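PDB 6RWT: ubiquinol-cytochrome C chaperone from Brucella abortus NCTC 8038, which probably acts, like its homolog Cbp3, as a chaperone for newly synthesized cytochrome b during assembly of respiratory complex III. Local coordinates for residues A28-F33 with G149-Q154. Numbering follows the deposited sequence.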
ATOM      1  N   ALA A  28       1.034  -3.905  -6.985  1.00 17.91           N
ATOM      2  CA  ALA A  28       2.030  -2.837  -7.172  1.00 18.33           C
ATOM      3  C   ALA A  28       2.969  -3.037  -8.376  1.00 19.41           C
ATOM      4  O   ALA A  28       3.559  -2.064  -8.859  1.00 20.42           O
ATOM      5  CB  ALA A  28       2.855  -2.673  -5.897  1.00 18.03           C
ATOM      6  N   ARG A  29       3.108  -4.284  -8.847  1.00 20.08           N
ATOM      7  CA  ARG A  29       3.968  -4.636  -9.989  1.00 21.54           C
ATOM      8  C   ARG A  29       3.276  -4.621 -11.365  1.00 22.44           C
ATOM      9  O   ARG A  29       3.923  -4.943 -12.371  1.00 25.14           O
ATOM     10  CB  ARG A  29       4.613  -6.014  -9.753  1.00 23.13           C
ATOM     11  CG  ARG A  29       5.663  -6.015  -8.657  1.00 25.71           C
ATOM     12  CD  ARG A  29       6.184  -7.414  -8.361  1.00 31.51           C
ATOM     13  NE  ARG A  29       7.282  -7.398  -7.394  1.00 37.50           N
ATOM     14  CZ  ARG A  29       7.806  -8.471  -6.794  1.00 40.08           C
ATOM     15  NH1 ARG A  29       7.340  -9.699  -7.028  1.00 41.54           N
ATOM     16  NH2 ARG A  29       8.809  -8.312  -5.933  1.00 44.09           N
ATOM     17  N   GLN A  30       1.986  -4.261 -11.432  1.00 21.74           N
ATOM     18  CA  GLN A  30       1.247  -4.242 -12.723  1.00 22.62           C
ATOM     19  C   GLN A  30       1.974  -3.364 -13.755  1.00 23.55           C
ATOM     20  O   GLN A  30       2.367  -2.236 -13.448  1.00 22.26           O
ATOM     21  CB  GLN A  30      -0.209  -3.777 -12.524  1.00 21.66           C
ATOM     22  CG  GLN A  30      -1.076  -4.777 -11.751  1.00 19.76           C
ATOM     23  CD  GLN A  30      -2.438  -4.224 -11.397  1.00 21.27           C
ATOM     24  OE1 GLN A  30      -2.615  -3.552 -10.371  1.00 24.72           O
ATOM     25  NE2 GLN A  30      -3.414  -4.508 -12.238  1.00 21.46           N
ATOM     26  N   LYS A  31       2.157  -3.902 -14.964  1.00 24.24           N
ATOM     27  CA  LYS A  31       3.052  -3.300 -15.973  1.00 25.73           C
ATOM     28  C   LYS A  31       2.619  -1.918 -16.466  1.00 24.86           C
ATOM     29  O   LYS A  31       3.475  -1.067 -16.743  1.00 24.95           O
ATOM     30  CB  LYS A  31       3.238  -4.245 -17.173  1.00 30.63           C
ATOM     31  CG  LYS A  31       3.946  -5.552 -16.844  1.00 35.92           C
ATOM     32  CD  LYS A  31       5.429  -5.367 -16.562  1.00 40.91           C
ATOM     33  CE  LYS A  31       6.111  -6.697 -16.265  1.00 44.17           C
ATOM     34  NZ  LYS A  31       6.094  -7.623 -17.434  1.00 48.24           N
ATOM     35  N   ARG A  32       1.308  -1.684 -16.547  1.00 24.91           N
ATOM     36  CA  ARG A  32       0.772  -0.419 -17.071  1.00 26.32           C
ATOM     37  C   ARG A  32       1.271   0.820 -16.313  1.00 24.07           C
ATOM     38  O   ARG A  32       1.444   1.876 -16.918  1.00 23.60           O
ATOM     39  CB  ARG A  32      -0.766  -0.432 -17.101  1.00 27.49           C
ATOM     40  CG  ARG A  32      -1.371   0.661 -17.973  1.00 28.52           C
ATOM     41  CD  ARG A  32      -2.890   0.593 -18.039  1.00 28.41           C
ATOM     42  NE  ARG A  32      -3.431   1.546 -19.018  1.00 30.79           N
ATOM     43  CZ  ARG A  32      -4.725   1.815 -19.192  1.00 33.28           C
ATOM     44  NH1 ARG A  32      -5.658   1.221 -18.446  1.00 34.71           N
ATOM     45  NH2 ARG A  32      -5.094   2.697 -20.124  1.00 36.06           N
ATOM     46  N   PHE A  33       1.519   0.700 -15.004  1.00 22.41           N
ATOM     47  CA  PHE A  33       2.035   1.845 -14.239  1.00 22.32           C
ATOM     48  C   PHE A  33       3.341   2.370 -14.850  1.00 22.37           C
ATOM     49  O   PHE A  33       3.536   3.573 -14.962  1.00 23.58           O
ATOM     50  CB  PHE A  33       2.326   1.501 -12.765  1.00 21.30           C
ATOM     51  CG  PHE A  33       1.143   0.983 -11.976  1.00 20.31           C
ATOM     52  CD1 PHE A  33      -0.101   1.616 -12.014  1.00 20.69           C
ATOM     53  CD2 PHE A  33       1.302  -0.118 -11.132  1.00 20.51           C
ATOM     54  CE1 PHE A  33      -1.167   1.128 -11.265  1.00 20.41           C
ATOM     55  CE2 PHE A  33       0.243  -0.600 -10.384  1.00 19.70           C
ATOM     56  CZ  PHE A  33      -0.999   0.024 -10.453  1.00 20.18           C
ATOM     57  N   GLY A 149      -5.169   8.243 -10.484  1.00 23.14           N
ATOM     58  CA  GLY A 149      -6.170   8.626  -9.492  1.00 23.67           C
ATOM     59  C   GLY A 149      -7.499   7.895  -9.641  1.00 24.56           C
ATOM     60  O   GLY A 149      -8.086   7.458  -8.643  1.00 23.97           O
ATOM     61  N   ALA A 150      -7.972   7.745 -10.877  1.00 25.88           N
ATOM     62  CA  ALA A 150      -9.181   6.952 -11.144  1.00 26.20           C
ATOM     63  C   ALA A 150      -9.029   5.504 -10.664  1.00 25.45           C
ATOM     64  O   ALA A 150      -9.938   4.961 -10.037  1.00 25.09           O
ATOM     65  CB  ALA A 150      -9.541   6.989 -12.625  1.00 26.55           C
ATOM     66  N   TYR A 151      -7.878   4.896 -10.950  1.00 23.37           N
ATOM     67  CA  TYR A 151      -7.561   3.544 -10.446  1.00 23.58           C
ATOM     68  C   TYR A 151      -7.597   3.480  -8.912  1.00 22.45           C
ATOM     69  O   TYR A 151      -8.196   2.569  -8.341  1.00 22.03           O
ATOM     70  CB  TYR A 151      -6.206   3.072 -10.987  1.00 23.87           C
ATOM     71  CG  TYR A 151      -5.606   1.848 -10.310  1.00 22.48           C
ATOM     72  CD1 TYR A 151      -6.005   0.555 -10.660  1.00 22.33           C
ATOM     73  CD2 TYR A 151      -4.611   1.988  -9.339  1.00 21.62           C
ATOM     74  CE1 TYR A 151      -5.446  -0.558 -10.044  1.00 21.73           C
ATOM     75  CE2 TYR A 151      -4.052   0.881  -8.715  1.00 20.91           C
ATOM     76  CZ  TYR A 151      -4.459  -0.393  -9.079  1.00 20.47           C
ATOM     77  OH  TYR A 151      -3.894  -1.498  -8.474  1.00 20.16           O
ATOM     78  N   VAL A 152      -6.989   4.463  -8.252  1.00 21.46           N
ATOM     79  CA  VAL A 152      -6.938   4.489  -6.778  1.00 20.70           C
ATOM     80  C   VAL A 152      -8.348   4.618  -6.165  1.00 22.05           C
ATOM     81  O   VAL A 152      -8.681   3.902  -5.220  1.00 21.04           O
ATOM     82  CB  VAL A 152      -5.968   5.586  -6.261  1.00 20.22           C
ATOM     83  CG1 VAL A 152      -6.048   5.733  -4.745  1.00 19.90           C
ATOM     84  CG2 VAL A 152      -4.533   5.257  -6.660  1.00 19.68           C
ATOM     85  N   LEU A 153      -9.171   5.507  -6.716  1.00 22.92           N
ATOM     86  CA  LEU A 153     -10.571   5.659  -6.282  1.00 24.19           C
ATOM     87  C   LEU A 153     -11.372   4.351  -6.428  1.00 23.61           C
ATOM     88  O   LEU A 153     -12.084   3.957  -5.503  1.00 23.30           O
ATOM     89  CB  LEU A 153     -11.261   6.805  -7.038  1.00 25.55           C
ATOM     90  CG  LEU A 153     -10.866   8.213  -6.575  1.00 28.26           C
ATOM     91  CD1 LEU A 153     -11.039   9.245  -7.687  1.00 28.72           C
ATOM     92  CD2 LEU A 153     -11.662   8.605  -5.336  1.00 30.34           C
ATOM     93  N   GLN A 154     -11.232   3.672  -7.568  1.00 23.39           N
ATOM     94  CA  GLN A 154     -11.909   2.384  -7.784  1.00 25.33           C
ATOM     95  C   GLN A 154     -11.421   1.272  -6.836  1.00 25.11           C
ATOM     96  O   GLN A 154     -12.231   0.468  -6.369  1.00 24.15           O
ATOM     97  CB  GLN A 154     -11.788   1.933  -9.246  1.00 28.38           C
ATOM     98  CG  GLN A 154     -12.538   2.820 -10.229  1.00 31.70           C
ATOM     99  CD  GLN A 154     -12.428   2.333 -11.663  1.00 36.08           C
ATOM    100  OE1 GLN A 154     -12.484   1.135 -11.929  1.00 41.38           O
ATOM    101  NE2 GLN A 154     -12.290   3.267 -12.598  1.00 39.29           N
TER
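Phe-33 and Tyr-151 form an offset edge-to-face (T-shaped) aromatic pair that ties the loop following helix 2-28 to helix 145-161 in this all-helical chaperone fold. Two measurements define the pair: the ring centroids lie 5.3 Å apart and the ring planes are inclined at 69°. Phe-33 contributes its edge, the CE1-CZ side of its ring, whereas Tyr-151 receives it on one face, with CE1 of Phe-33 3.8 Å above the plane of the Tyr-151 ring, displaced toward the rim. Such a geometry sets C-H bonds against a pi face instead of laying one ring flat on the other.

With the nearest CA atoms, those of Phe-33 and Tyr-151, 10.5 Å apart, the gap is spanned by side chains alone. On the helix, CG of Tyr-151 is anti to the backbone N (chi1 167°), which extends the phenol toward the loop. Its hydroxyl is hydrogen-bonded to NE2 of His-53, which ties the phenol end to helix 43-61 as well.

Gln-30 reaches the same phenol end with an extended chain, its amide plane at 61° to the ring. Both aromatic residues are buried, and Leu-148 and Met-49 also pack against Phe-33, placing the pair where helices 43-61 and 145-161 meet the loop. The tightest carbon contact across the pair is CZ of Phe-33 to CE2 of Tyr-151, at 3.6 Å.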